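Local coordinates for protein LURP-one-related 15 (PDB 1ZXU), which is of unknown function but might be related to the phospholipid scramblase and tubby-like superfamily of membrane-tethered transcription factors, at residues L63-K68 and V195-I200; V67-P70 and L74-K77; D76-L81 and L207-R212; Q103-G108 and R113-T118. One frame throughout, in Å; residues are numbered along the deposited sequence.

All four contacts belong to one antiparallel beta barrel and the helix 197-211 inside it. Contacts 1 and 3 tie neighbouring strands, 63-68 and 77-81, to the start and the end of that helix; their centres are about 12 Å apart. Contact 2 lies in the connection between the same two strands. Its centre is about 7 Å from that of contact 3, and the salt bridge from Glu-69 OE2 to Arg-212 NH2, 3.0 Å long, joins them. Contact 4 is a separate hairpin, centred about 14 Å from contact 1. It still meets that contact, where Phe-199 CD1 lies 3.5 Å from Tyr-117 CZ.

Contact 1: residues L63-K68 and V195-I200; sequences LLFKVK and VDYAFI
Leu-64 and Phe-65 are consecutive in a strand, yet both send their side chains toward the start of the helix 197-211. The strand has a classic beta bulge here: both residues face Ile-56 of the neighbouring strand. Phe-65 carries most of the contact. Its CG stands beside the backbone N (chi1 -58°), which sends the far end of the ring to the first helical turn. There CZ lies 3.6 Å from Tyr-197 CE1 and equally close to the backbone CA of Ala-198. The methyl CB of Ala-198 is 3.7 Å from the same CZ. The two aromatic rings meet rim to rim, with centroids 5.8 Å apart and planes at 49°. Neither covers the face of the other. Leu-64 adds a looser touch, CD2 to Tyr-197 CE1 at 4.3 Å. The fold is a closed antiparallel barrel around a largely buried helix, as in the tubby-like superfamily, and this contact sets one wall strand against the helix's N-terminal end. Asp-196 caps that end. Its OD1 accepts from Phe-199 N at 2.9 Å, met from above the carboxylate plane, and more weakly from Ala-198 N. OD2 takes backbone N-H groups of Val-27, Val-28 and Asp-29. An alanine at Phe-65 would remove the ring and is likely to open a gap beside Ala-198, leaving the Tyr-197 rim less supported. At the outer end of Tyr-197, a water in the plane of the ring links OH to Leu-64 O, to which it donates at 3.0 Å.

Contact 2: residues V67-P70 and L74-K77; sequences VKEP and LHDK
His-75 ND1 is met by both carboxylate oxygens of Glu-69, and it donates to each weakly. The bond to Glu-69 OE1 is the shorter at 3.0 Å but is bent, with an N-H...O angle of 131°. The bond from His-75 ND1 to Glu-69 OE2 is longer, 3.2 Å, and much straighter at 169°. OE2 lies at the edge of the imidazole, in its plane. The carboxylate is turned 69° against the ring. Glu-69 gets there with an extended chain, its CG beside the backbone N. On the way, Glu-69 CG passes 3.6 Å from the carbonyl oxygen of Lys-77. Pro-70 approaches that oxygen too, CD to Lys-77 O at 3.4 Å. Pro-70 CG also packs against Lys-77 CB at 4.1 Å, the two side chains crossing at about a right angle. The contact closes the base of the connection between the antiparallel strands 63-68 and 77-81, at the barrel surface. Glu-69 N is held by the side chain of Asn-53. The stronger partner of the carboxylate is Arg-212, whose guanidinium makes a salt bridge to OE2. Glu-69 thus stands between a histidine and an arginine. The carboxylate would probably stay ionised beside Arg-212, and it may make the imidazole of His-75 somewhat easier to protonate.

Contact 3: residues D76-L81 and L207-R212; sequences DKRVLL and LDDVNR
The strand 77-81 passes the last turn of the helix 197-211 at a distance, with Arg-78 CA and Asp-209 CA 9.8 Å apart. The long side chain of Arg-78 spans the gap. It bends at chi2 and chi3, which turns the guanidinium to the helix end. There NH2 forms a salt bridge with Asp-209 OD1 at 3.3 Å. The oxygen lies at the guanidinium edge, in its plane, while the carboxylate itself is turned by 70°. A water donates to Asp-208 OD2 at 2.6 Å; its link to Arg-78 NH1 is unusually short and doubtful in detail. Over one face of the Arg-78 guanidinium comes Arg-212 NH2, the two planes at 83°. Arg-212 NE makes long salt bridges, 3.8 Å to Asp-208 OD2 and to Asp-209 OD1, the latter by charge alone. Though buried here, NE has no hydrogen-bond partner in the model. Arg-78 NH1 is hydrogen-bonded to Gly-52 O and Asp-209 OD2 to Trp-102 NE1; Asp-208 and Arg-212 form salt bridges with Arg-44 and Glu-69. This network fastens the helix's C-terminal end to the barrel wall. The like charges of Arg-78 NH2 and Arg-212 NH2, 3.7 Å apart, are probably offset by Asp-208, Asp-209 and Glu-69.

Contact 4: residues Q103-G108 and R113-T118; sequences QVFRGG and RDLLYT
Tyr-117 turns its ring over Val-104 because its CG sits between the backbone N and the carbonyl carbon (chi1 41°). Val-104 CB then lies over the ring face, 3.8 Å from the centroid, in a CH-pi contact. With CG beside the backbone N and the chain extended, Gln-103 lies alongside Thr-118, pointing the same way. Its NE2 donates to Thr-118 OG1 at 3.1 Å, with the oxygen 19° out of the amide plane. Leu-115 crosses this chain at about a right angle, its CD1 3.6 Å from Gln-103 CB. A leucine in place of Gln-103 would probably leave Thr-118 OG1 and the side-chain amide of Gln-112, which OE1 holds, without their mates. These residues belong to the beta hairpin of strands 101-106 and 115-120 in the barrel. Its ladder contains a classic bulge: Leu-116 and Tyr-117 both face Val-104. Val-104 O accepts from Leu-116 N at 2.8 Å and from Tyr-117 N at 3.3 Å. Val-104 N returns a bond to Tyr-117 O, and Arg-106 N donates to Asp-114 O at 2.9 Å. On the side of Gln-103, Leu-115 CD1 also covers part of one face of the Phe-105 ring. Val-104 and Tyr-117 point the other way, toward the central helix, where Tyr-117 OH is hydrogen-bonded to Ser-202 OG and the ring meets Phe-199 edge-to-face. At the hairpin's turn end, Leu-116 CD2 sits over the centre of the Arg-106 guanidinium, 3.6 Å from CZ. A water at the edge of that group accepts from Arg-106 NE and donates to the carbonyls of Arg-113 and Leu-115.

Contact 1: residues L63-K68 and V195-I200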
loop_
_atom_site.group_PDB
_atom_site.type_symbol
_atom_site.label_atom_id
_atom_site.label_comp_id
_atom_site.label_asym_id
_atom_site.label_seq_id
_atom_site.Cartn_x
_atom_site.Cartn_y
_atom_site.Cartn_z
ATOM N N LEU A 63 0.046 14.998 -5.760
ATOM C CA LEU A 63 -0.849 13.888 -5.340
ATOM C C LEU A 63 -0.568 12.642 -6.145
ATOM O O LEU A 63 -0.525 12.681 -7.392
ATOM C CB LEU A 63 -2.307 14.317 -5.529
ATOM C CG LEU A 63 -3.329 13.308 -5.047
ATOM C CD1 LEU A 63 -4.523 14.123 -4.635
ATOM C CD2 LEU A 63 -3.719 12.350 -6.155
ATOM N N LEU A 64 -0.356 11.534 -5.433
ATOM C CA LEU A 64 -0.295 10.223 -6.059
ATOM C C LEU A 64 -1.624 9.509 -5.841
ATOM O O LEU A 64 -2.193 8.959 -6.833
ATOM C CB LEU A 64 0.848 9.361 -5.494
ATOM C CG LEU A 64 2.221 10.000 -5.676
ATOM C CD1 LEU A 64 3.288 9.150 -4.904
ATOM C CD2 LEU A 64 2.619 10.124 -7.122
ATOM N N PHE A 65 -2.119 9.433 -4.583
ATOM C CA PHE A 65 -3.448 8.806 -4.305
ATOM C C PHE A 65 -4.226 9.573 -3.244
ATOM O O PHE A 65 -3.622 10.118 -2.312
ATOM C CB PHE A 65 -3.247 7.389 -3.744
ATOM C CG PHE A 65 -2.470 6.523 -4.663
ATOM C CD1 PHE A 65 -2.993 6.108 -5.860
ATOM C CD2 PHE A 65 -1.143 6.207 -4.368
ATOM C CE1 PHE A 65 -2.226 5.301 -6.726
ATOM C CE2 PHE A 65 -0.378 5.423 -5.230
ATOM C CZ PHE A 65 -0.902 4.973 -6.392
ATOM N N LYS A 66 -5.540 9.659 -3.404
ATOM C CA LYS A 66 -6.381 10.025 -2.295
ATOM C C LYS A 66 -6.867 8.768 -1.648
ATOM O O LYS A 66 -7.207 7.773 -2.345
ATOM C CB LYS A 66 -7.597 10.862 -2.747
ATOM C CG LYS A 66 -7.150 12.260 -3.165
ATOM C CD LYS A 66 -8.322 13.277 -3.162
ATOM C CE LYS A 66 -7.956 14.476 -4.058
ATOM N NZ LYS A 66 -8.124 15.813 -3.384
ATOM N N VAL A 67 -6.800 8.769 -0.334
ATOM C CA VAL A 67 -7.236 7.614 0.404
ATOM C C VAL A 67 -8.489 7.959 1.169
ATOM O O VAL A 67 -8.486 8.935 1.939
ATOM C CB VAL A 67 -6.153 7.186 1.412
ATOM C CG1 VAL A 67 -6.639 5.980 2.232
ATOM C CG2 VAL A 67 -4.927 6.807 0.639
ATOM N N LYS A 68 -9.542 7.178 0.933
ATOM C CA LYS A 68 -10.782 7.460 1.687
ATOM C C LYS A 68 -11.610 6.268 2.018
ATOM O O LYS A 68 -11.521 5.241 1.361
ATOM C CB LYS A 68 -11.651 8.472 0.952
ATOM C CG LYS A 68 -12.308 7.939 -0.265
ATOM C CD LYS A 68 -13.385 8.954 -0.754
ATOM C CE LYS A 68 -14.122 8.509 -2.007
ATOM N NZ LYS A 68 -14.320 7.037 -2.192
ATOM N N VAL A 195 9.338 -1.142 -8.867
ATOM C CA VAL A 195 8.413 -1.699 -7.903
ATOM C C VAL A 195 7.080 -0.924 -8.047
ATOM O O VAL A 195 7.068 0.294 -8.212
ATOM C CB VAL A 195 8.990 -1.452 -6.500
ATOM C CG1 VAL A 195 7.979 -1.812 -5.371
ATOM C CG2 VAL A 195 10.281 -2.282 -6.310
ATOM N N ASP A 196 5.987 -1.650 -7.901
ATOM C CA ASP A 196 4.649 -1.072 -8.107
ATOM C C ASP A 196 4.319 -0.132 -6.959
ATOM O O ASP A 196 4.159 -0.576 -5.815
ATOM C CB ASP A 196 3.694 -2.251 -8.181
ATOM C CG ASP A 196 2.276 -1.851 -8.539
ATOM O OD1 ASP A 196 1.808 -0.823 -8.023
ATOM O OD2 ASP A 196 1.637 -2.600 -9.301
ATOM N N TYR A 197 4.260 1.169 -7.240
ATOM C CA TYR A 197 4.083 2.103 -6.105
ATOM C C TYR A 197 2.615 2.153 -5.616
ATOM O O TYR A 197 2.337 2.648 -4.503
ATOM C CB TYR A 197 4.710 3.499 -6.385
ATOM C CG TYR A 197 3.981 4.397 -7.395
ATOM C CD1 TYR A 197 2.798 5.078 -7.036
ATOM C CD2 TYR A 197 4.538 4.583 -8.681
ATOM C CE1 TYR A 197 2.162 5.945 -7.946
ATOM C CE2 TYR A 197 3.903 5.445 -9.587
ATOM C CZ TYR A 197 2.711 6.094 -9.199
ATOM O OH TYR A 197 2.046 6.952 -10.087
ATOM N N ALA A 198 1.683 1.655 -6.430
ATOM C CA ALA A 198 0.285 1.559 -5.927
ATOM C C ALA A 198 0.229 0.417 -4.927
ATOM O O ALA A 198 -0.390 0.501 -3.871
ATOM C CB ALA A 198 -0.729 1.347 -7.046
ATOM N N PHE A 199 0.933 -0.649 -5.254
ATOM C CA PHE A 199 1.023 -1.759 -4.288
ATOM C C PHE A 199 1.646 -1.258 -2.955
ATOM O O PHE A 199 1.082 -1.450 -1.877
ATOM C CB PHE A 199 1.900 -2.839 -4.934
ATOM C CG PHE A 199 2.295 -3.937 -3.972
ATOM C CD1 PHE A 199 1.317 -4.641 -3.228
ATOM C CD2 PHE A 199 3.654 -4.214 -3.755
ATOM C CE1 PHE A 199 1.667 -5.647 -2.332
ATOM C CE2 PHE A 199 4.011 -5.240 -2.901
ATOM C CZ PHE A 199 3.040 -5.949 -2.141
ATOM N N ILE A 200 2.787 -0.581 -3.015
ATOM C CA ILE A 200 3.373 -0.078 -1.783
ATOM C C ILE A 200 2.452 0.925 -1.011
ATOM O O ILE A 200 2.313 0.847 0.216
ATOM C CB ILE A 200 4.753 0.540 -2.043
ATOM C CG1 ILE A 200 5.661 -0.494 -2.753
ATOM C CG2 ILE A 200 5.278 1.082 -0.685
ATOM C CD1 ILE A 200 5.915 -1.779 -1.939
HETATM O O HOH W 1 -0.964 7.865 -9.282
#

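Contact 2: residues V67-P70 and L74-K77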
loop_
_atom_site.group_PDB
_atom_site.type_symbol
_atom_site.label_atom_id
_atom_site.label_comp_id
_atom_site.label_asym_id
_atom_site.label_seq_id
_atom_site.Cartn_x
_atom_site.Cartn_y
_atom_site.Cartn_z
ATOM N N VAL A 67 -6.800 8.769 -0.334
ATOM C CA VAL A 67 -7.236 7.614 0.404
ATOM C C VAL A 67 -8.489 7.959 1.169
ATOM O O VAL A 67 -8.486 8.935 1.939
ATOM C CB VAL A 67 -6.153 7.186 1.412
ATOM C CG1 VAL A 67 -6.639 5.980 2.232
ATOM C CG2 VAL A 67 -4.927 6.807 0.639
ATOM N N LYS A 68 -9.542 7.178 0.933
ATOM C CA LYS A 68 -10.782 7.460 1.687
ATOM C C LYS A 68 -11.610 6.268 2.018
ATOM O O LYS A 68 -11.521 5.241 1.361
ATOM C CB LYS A 68 -11.651 8.472 0.952
ATOM C CG LYS A 68 -12.308 7.939 -0.265
ATOM C CD LYS A 68 -13.385 8.954 -0.754
ATOM C CE LYS A 68 -14.122 8.509 -2.007
ATOM N NZ LYS A 68 -14.320 7.037 -2.192
ATOM N N GLU A 69 -12.445 6.409 3.058
ATOM C CA GLU A 69 -13.488 5.398 3.318
ATOM C C GLU A 69 -14.650 5.803 2.376
ATOM O O GLU A 69 -15.125 6.935 2.447
ATOM C CB GLU A 69 -13.945 5.495 4.794
ATOM C CG GLU A 69 -12.962 4.827 5.774
ATOM C CD GLU A 69 -13.315 5.045 7.272
ATOM O OE1 GLU A 69 -14.318 5.726 7.556
ATOM O OE2 GLU A 69 -12.559 4.549 8.134
ATOM N N PRO A 70 -15.029 4.924 1.444
ATOM C CA PRO A 70 -15.990 5.309 0.371
ATOM C C PRO A 70 -17.407 5.514 0.911
ATOM O O PRO A 70 -18.193 6.250 0.252
ATOM C CB PRO A 70 -15.987 4.123 -0.566
ATOM C CG PRO A 70 -15.519 2.904 0.291
ATOM C CD PRO A 70 -14.518 3.557 1.285
ATOM N N LEU A 74 -19.346 3.243 7.680
ATOM C CA LEU A 74 -18.827 1.898 7.457
ATOM C C LEU A 74 -17.321 2.079 7.470
ATOM O O LEU A 74 -16.798 2.961 6.821
ATOM C CB LEU A 74 -19.337 1.338 6.119
ATOM C CG LEU A 74 -20.884 1.302 5.927
ATOM C CD1 LEU A 74 -21.253 0.691 4.609
ATOM C CD2 LEU A 74 -21.636 0.582 7.045
ATOM N N HIS A 75 -16.608 1.239 8.208
ATOM C CA HIS A 75 -15.198 1.461 8.405
ATOM C C HIS A 75 -14.359 0.275 7.924
ATOM O O HIS A 75 -13.173 0.228 8.194
ATOM C CB HIS A 75 -14.897 1.754 9.879
ATOM C CG HIS A 75 -15.570 2.985 10.393
ATOM N ND1 HIS A 75 -15.159 4.258 10.051
ATOM C CD2 HIS A 75 -16.619 3.140 11.237
ATOM C CE1 HIS A 75 -15.924 5.143 10.666
ATOM N NE2 HIS A 75 -16.813 4.491 11.396
ATOM N N ASP A 76 -14.975 -0.627 7.177
ATOM C CA ASP A 76 -14.335 -1.869 6.787
ATOM C C ASP A 76 -13.598 -1.741 5.426
ATOM O O ASP A 76 -12.963 -2.678 4.985
ATOM C CB ASP A 76 -15.388 -2.966 6.704
ATOM C CG ASP A 76 -16.419 -2.723 5.598
ATOM O OD1 ASP A 76 -16.950 -1.581 5.477
ATOM O OD2 ASP A 76 -16.720 -3.675 4.855
ATOM N N LYS A 77 -13.736 -0.599 4.752
ATOM C CA LYS A 77 -13.291 -0.502 3.346
ATOM C C LYS A 77 -12.558 0.825 3.182
ATOM O O LYS A 77 -12.967 1.846 3.743
ATOM C CB LYS A 77 -14.466 -0.454 2.344
ATOM C CG LYS A 77 -15.113 -1.710 1.954
ATOM C CD LYS A 77 -15.878 -1.437 0.644
ATOM C CE LYS A 77 -16.777 -2.604 0.248
ATOM N NZ LYS A 77 -17.959 -2.808 1.144
#

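Contact 3: residues D76-L81 and L207-R212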
loop_
_atom_site.group_PDB
_atom_site.type_symbol
_atom_site.label_atom_id
_atom_site.label_comp_id
_atom_site.label_asym_id
_atom_site.label_seq_id
_atom_site.Cartn_x
_atom_site.Cartn_y
_atom_site.Cartn_z
ATOM N N ASP A 76 -14.975 -0.627 7.177
ATOM C CA ASP A 76 -14.335 -1.869 6.787
ATOM C C ASP A 76 -13.598 -1.741 5.426
ATOM O O ASP A 76 -12.963 -2.678 4.985
ATOM C CB ASP A 76 -15.388 -2.966 6.704
ATOM C CG ASP A 76 -16.419 -2.723 5.598
ATOM O OD1 ASP A 76 -16.950 -1.581 5.477
ATOM O OD2 ASP A 76 -16.720 -3.675 4.855
ATOM N N LYS A 77 -13.736 -0.599 4.752
ATOM C CA LYS A 77 -13.291 -0.502 3.346
ATOM C C LYS A 77 -12.558 0.825 3.182
ATOM O O LYS A 77 -12.967 1.846 3.743
ATOM C CB LYS A 77 -14.466 -0.454 2.344
ATOM C CG LYS A 77 -15.113 -1.710 1.954
ATOM C CD LYS A 77 -15.878 -1.437 0.644
ATOM C CE LYS A 77 -16.777 -2.604 0.248
ATOM N NZ LYS A 77 -17.959 -2.808 1.144
ATOM N N ARG A 78 -11.469 0.822 2.397
ATOM C CA ARG A 78 -10.867 2.057 2.007
ATOM C C ARG A 78 -10.625 1.929 0.512
ATOM O O ARG A 78 -10.370 0.844 0.038
ATOM C CB ARG A 78 -9.495 2.202 2.680
ATOM C CG ARG A 78 -9.002 3.612 2.678
ATOM C CD ARG A 78 -9.576 4.334 3.933
ATOM N NE ARG A 78 -9.329 3.464 5.077
ATOM C CZ ARG A 78 -8.264 3.555 5.860
ATOM N NH1 ARG A 78 -7.380 4.556 5.725
ATOM N NH2 ARG A 78 -8.129 2.680 6.859
ATOM N N VAL A 79 -10.676 3.037 -0.199
ATOM C CA VAL A 79 -10.269 3.047 -1.601
ATOM C C VAL A 79 -9.104 4.025 -1.830
ATOM O O VAL A 79 -9.006 5.052 -1.163
ATOM C CB VAL A 79 -11.496 3.417 -2.537
ATOM C CG1 VAL A 79 -11.961 4.821 -2.275
ATOM C CG2 VAL A 79 -11.134 3.257 -4.028
ATOM N N LEU A 80 -8.198 3.661 -2.726
ATOM C CA LEU A 80 -7.117 4.548 -3.221
ATOM C C LEU A 80 -7.557 5.040 -4.569
ATOM O O LEU A 80 -7.806 4.212 -5.467
ATOM C CB LEU A 80 -5.800 3.759 -3.373
ATOM C CG LEU A 80 -4.999 3.815 -2.098
ATOM C CD1 LEU A 80 -5.741 2.930 -1.068
ATOM C CD2 LEU A 80 -3.638 3.270 -2.418
ATOM N N LEU A 81 -7.706 6.357 -4.708
ATOM C CA LEU A 81 -8.121 6.983 -5.981
ATOM C C LEU A 81 -6.935 7.638 -6.597
ATOM O O LEU A 81 -6.092 8.179 -5.893
ATOM C CB LEU A 81 -9.178 8.074 -5.750
ATOM C CG LEU A 81 -10.356 7.629 -4.872
ATOM C CD1 LEU A 81 -11.283 8.844 -4.595
ATOM C CD2 LEU A 81 -11.149 6.628 -5.573
ATOM N N LEU A 207 -0.742 -0.366 7.080
ATOM C CA LEU A 207 0.043 -0.063 8.277
ATOM C C LEU A 207 -0.579 1.032 9.093
ATOM O O LEU A 207 -0.595 0.978 10.320
ATOM C CB LEU A 207 1.462 0.319 7.890
ATOM C CG LEU A 207 2.275 -0.856 7.356
ATOM C CD1 LEU A 207 3.518 -0.360 6.688
ATOM C CD2 LEU A 207 2.602 -1.792 8.570
ATOM N N ASP A 208 -1.036 2.073 8.409
ATOM C CA ASP A 208 -1.714 3.170 9.102
ATOM C C ASP A 208 -2.984 2.636 9.841
ATOM O O ASP A 208 -3.239 3.031 10.999
ATOM C CB ASP A 208 -2.116 4.208 8.091
ATOM C CG ASP A 208 -2.907 5.342 8.725
ATOM O OD1 ASP A 208 -2.260 6.178 9.334
ATOM O OD2 ASP A 208 -4.134 5.326 8.578
ATOM N N ASP A 209 -3.710 1.723 9.215
ATOM C CA ASP A 209 -4.962 1.144 9.785
ATOM C C ASP A 209 -4.606 0.368 11.036
ATOM O O ASP A 209 -5.306 0.485 12.051
ATOM C CB ASP A 209 -5.596 0.178 8.809
ATOM C CG ASP A 209 -7.034 -0.153 9.175
ATOM O OD1 ASP A 209 -7.786 0.777 9.553
ATOM O OD2 ASP A 209 -7.384 -1.347 9.071
ATOM N N VAL A 210 -3.512 -0.376 10.976
ATOM C CA VAL A 210 -3.094 -1.199 12.152
ATOM C C VAL A 210 -2.772 -0.252 13.294
ATOM O O VAL A 210 -3.142 -0.498 14.450
ATOM C CB VAL A 210 -1.874 -2.064 11.860
ATOM C CG1 VAL A 210 -1.331 -2.652 13.192
ATOM C CG2 VAL A 210 -2.244 -3.192 10.916
ATOM N N ASN A 211 -2.104 0.855 12.976
ATOM C CA ASN A 211 -1.735 1.790 14.027
ATOM C C ASN A 211 -2.917 2.508 14.649
ATOM O O ASN A 211 -2.848 2.870 15.830
ATOM C CB ASN A 211 -0.777 2.851 13.529
ATOM C CG ASN A 211 -0.211 3.695 14.671
ATOM O OD1 ASN A 211 0.399 3.156 15.607
ATOM N ND2 ASN A 211 -0.401 5.014 14.590
ATOM N N ARG A 212 -3.972 2.734 13.870
ATOM C CA ARG A 212 -5.128 3.535 14.318
ATOM C C ARG A 212 -6.335 2.670 14.739
ATOM O O ARG A 212 -6.183 1.567 15.285
ATOM C CB ARG A 212 -5.531 4.556 13.237
ATOM C CG ARG A 212 -6.300 3.948 12.040
ATOM C CD ARG A 212 -6.434 4.908 10.822
ATOM N NE ARG A 212 -7.607 4.552 10.020
ATOM C CZ ARG A 212 -8.861 4.878 10.344
ATOM N NH1 ARG A 212 -9.101 5.588 11.445
ATOM N NH2 ARG A 212 -9.880 4.506 9.566
HETATM O O HOH W 2 -5.362 3.747 6.907
#

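Contact 4: residues Q103-G108 and R113-T118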
loop_
_atom_site.group_PDB
_atom_site.type_symbol
_atom_site.label_atom_id
_atom_site.label_comp_id
_atom_site.label_asym_id
_atom_site.label_seq_id
_atom_site.Cartn_x
_atom_site.Cartn_y
_atom_site.Cartn_z
ATOM N N GLN A 103 -8.174 -7.895 2.274
ATOM C CA GLN A 103 -8.005 -8.258 0.851
ATOM C C GLN A 103 -8.023 -6.972 0.040
ATOM O O GLN A 103 -8.682 -6.004 0.417
ATOM C CB GLN A 103 -9.101 -9.186 0.358
ATOM C CG GLN A 103 -8.979 -10.552 1.053
ATOM C CD GLN A 103 -9.789 -11.640 0.433
ATOM O OE1 GLN A 103 -10.977 -11.461 0.137
ATOM N NE2 GLN A 103 -9.156 -12.803 0.250
ATOM N N VAL A 104 -7.312 -6.996 -1.080
ATOM C CA VAL A 104 -7.145 -5.782 -1.858
ATOM C C VAL A 104 -7.538 -6.227 -3.260
ATOM O O VAL A 104 -7.029 -7.251 -3.778
ATOM C CB VAL A 104 -5.676 -5.329 -1.869
ATOM C CG1 VAL A 104 -5.532 -4.049 -2.700
ATOM C CG2 VAL A 104 -5.198 -4.973 -0.468
ATOM N N PHE A 105 -8.426 -5.412 -3.839
ATOM C CA PHE A 105 -9.088 -5.717 -5.126
ATOM C C PHE A 105 -8.753 -4.658 -6.134
ATOM O O PHE A 105 -8.511 -3.507 -5.777
ATOM C CB PHE A 105 -10.605 -5.661 -4.933
ATOM C CG PHE A 105 -11.098 -6.663 -3.908
ATOM C CD1 PHE A 105 -11.443 -7.940 -4.333
ATOM C CD2 PHE A 105 -11.131 -6.354 -2.558
ATOM C CE1 PHE A 105 -11.858 -8.935 -3.446
ATOM C CE2 PHE A 105 -11.559 -7.375 -1.618
ATOM C CZ PHE A 105 -11.930 -8.663 -2.100
ATOM N N ARG A 106 -8.762 -5.047 -7.387
ATOM C CA ARG A 106 -8.651 -4.088 -8.512
ATOM C C ARG A 106 -9.770 -3.064 -8.520
ATOM O O ARG A 106 -10.947 -3.409 -8.416
ATOM C CB ARG A 106 -8.814 -4.831 -9.841
ATOM C CG ARG A 106 -7.940 -5.996 -10.050
ATOM C CD ARG A 106 -8.272 -6.732 -11.422
ATOM N NE ARG A 106 -7.332 -7.844 -11.571
ATOM C CZ ARG A 106 -6.113 -7.724 -12.095
ATOM N NH1 ARG A 106 -5.723 -6.542 -12.577
ATOM N NH2 ARG A 106 -5.291 -8.791 -12.139
ATOM N N GLY A 107 -9.393 -1.798 -8.684
ATOM C CA GLY A 107 -10.370 -0.723 -8.921
ATOM C C GLY A 107 -11.334 -0.526 -7.792
ATOM O O GLY A 107 -10.907 -0.554 -6.601
ATOM N N GLY A 108 -12.607 -0.293 -8.122
ATOM C CA GLY A 108 -13.616 -0.088 -7.123
ATOM C C GLY A 108 -14.392 -1.340 -6.779
ATOM O O GLY A 108 -15.526 -1.270 -6.356
ATOM N N ARG A 113 -13.311 -12.234 -8.052
ATOM C CA ARG A 113 -12.573 -12.339 -9.305
ATOM C C ARG A 113 -11.568 -11.175 -9.440
ATOM O O ARG A 113 -10.628 -11.271 -10.250
ATOM C CB ARG A 113 -13.514 -12.409 -10.526
ATOM C CG ARG A 113 -14.201 -11.115 -10.905
ATOM C CD ARG A 113 -15.049 -11.315 -12.117
ATOM N NE ARG A 113 -15.738 -10.094 -12.506
ATOM C CZ ARG A 113 -16.606 -10.040 -13.520
ATOM N NH1 ARG A 113 -16.872 -11.139 -14.206
ATOM N NH2 ARG A 113 -17.202 -8.910 -13.829
ATOM N N ASP A 114 -11.804 -10.082 -8.709
ATOM C CA ASP A 114 -10.881 -8.912 -8.819
ATOM C C ASP A 114 -9.814 -8.878 -7.719
ATOM O O ASP A 114 -9.109 -7.902 -7.552
ATOM C CB ASP A 114 -11.668 -7.613 -8.828
ATOM C CG ASP A 114 -12.481 -7.458 -10.074
ATOM O OD1 ASP A 114 -11.930 -7.814 -11.140
ATOM O OD2 ASP A 114 -13.636 -6.992 -9.965
ATOM N N LEU A 115 -9.689 -9.975 -6.994
ATOM C CA LEU A 115 -8.723 -10.033 -5.890
ATOM C C LEU A 115 -7.253 -9.945 -6.407
ATOM O O LEU A 115 -6.796 -10.795 -7.300
ATOM C CB LEU A 115 -8.992 -11.352 -5.133
ATOM C CG LEU A 115 -8.063 -11.549 -3.948
ATOM C CD1 LEU A 115 -8.231 -10.559 -2.859
ATOM C CD2 LEU A 115 -8.070 -13.085 -3.466
ATOM N N LEU A 116 -6.520 -9.006 -5.865
ATOM C CA LEU A 116 -5.120 -8.832 -6.226
ATOM C C LEU A 116 -4.201 -9.514 -5.198
ATOM O O LEU A 116 -3.211 -10.167 -5.579
ATOM C CB LEU A 116 -4.744 -7.372 -6.348
ATOM C CG LEU A 116 -5.321 -6.673 -7.573
ATOM C CD1 LEU A 116 -5.159 -5.161 -7.439
ATOM C CD2 LEU A 116 -4.708 -7.206 -8.839
ATOM N N TYR A 117 -4.497 -9.308 -3.923
ATOM C CA TYR A 117 -3.661 -9.982 -2.859
ATOM C C TYR A 117 -4.368 -9.878 -1.532
ATOM O O TYR A 117 -5.316 -9.087 -1.352
ATOM C CB TYR A 117 -2.277 -9.351 -2.717
ATOM C CG TYR A 117 -2.242 -7.854 -2.790
ATOM C CD1 TYR A 117 -2.169 -7.070 -1.654
ATOM C CD2 TYR A 117 -2.191 -7.234 -4.063
ATOM C CE1 TYR A 117 -2.121 -5.606 -1.785
ATOM C CE2 TYR A 117 -2.146 -5.841 -4.184
ATOM C CZ TYR A 117 -2.123 -5.047 -3.032
ATOM O OH TYR A 117 -2.051 -3.646 -3.181
ATOM N N THR A 118 -3.919 -10.741 -0.607
ATOM C CA THR A 118 -4.428 -10.751 0.775
ATOM C C THR A 118 -3.248 -10.444 1.669
ATOM O O THR A 118 -2.113 -10.849 1.394
ATOM C CB THR A 118 -4.946 -12.159 1.100
ATOM O OG1 THR A 118 -6.022 -12.508 0.173
ATOM C CG2 THR A 118 -5.419 -12.229 2.545
HETATM O O HOH W 3 -7.875 -10.358 -10.131
#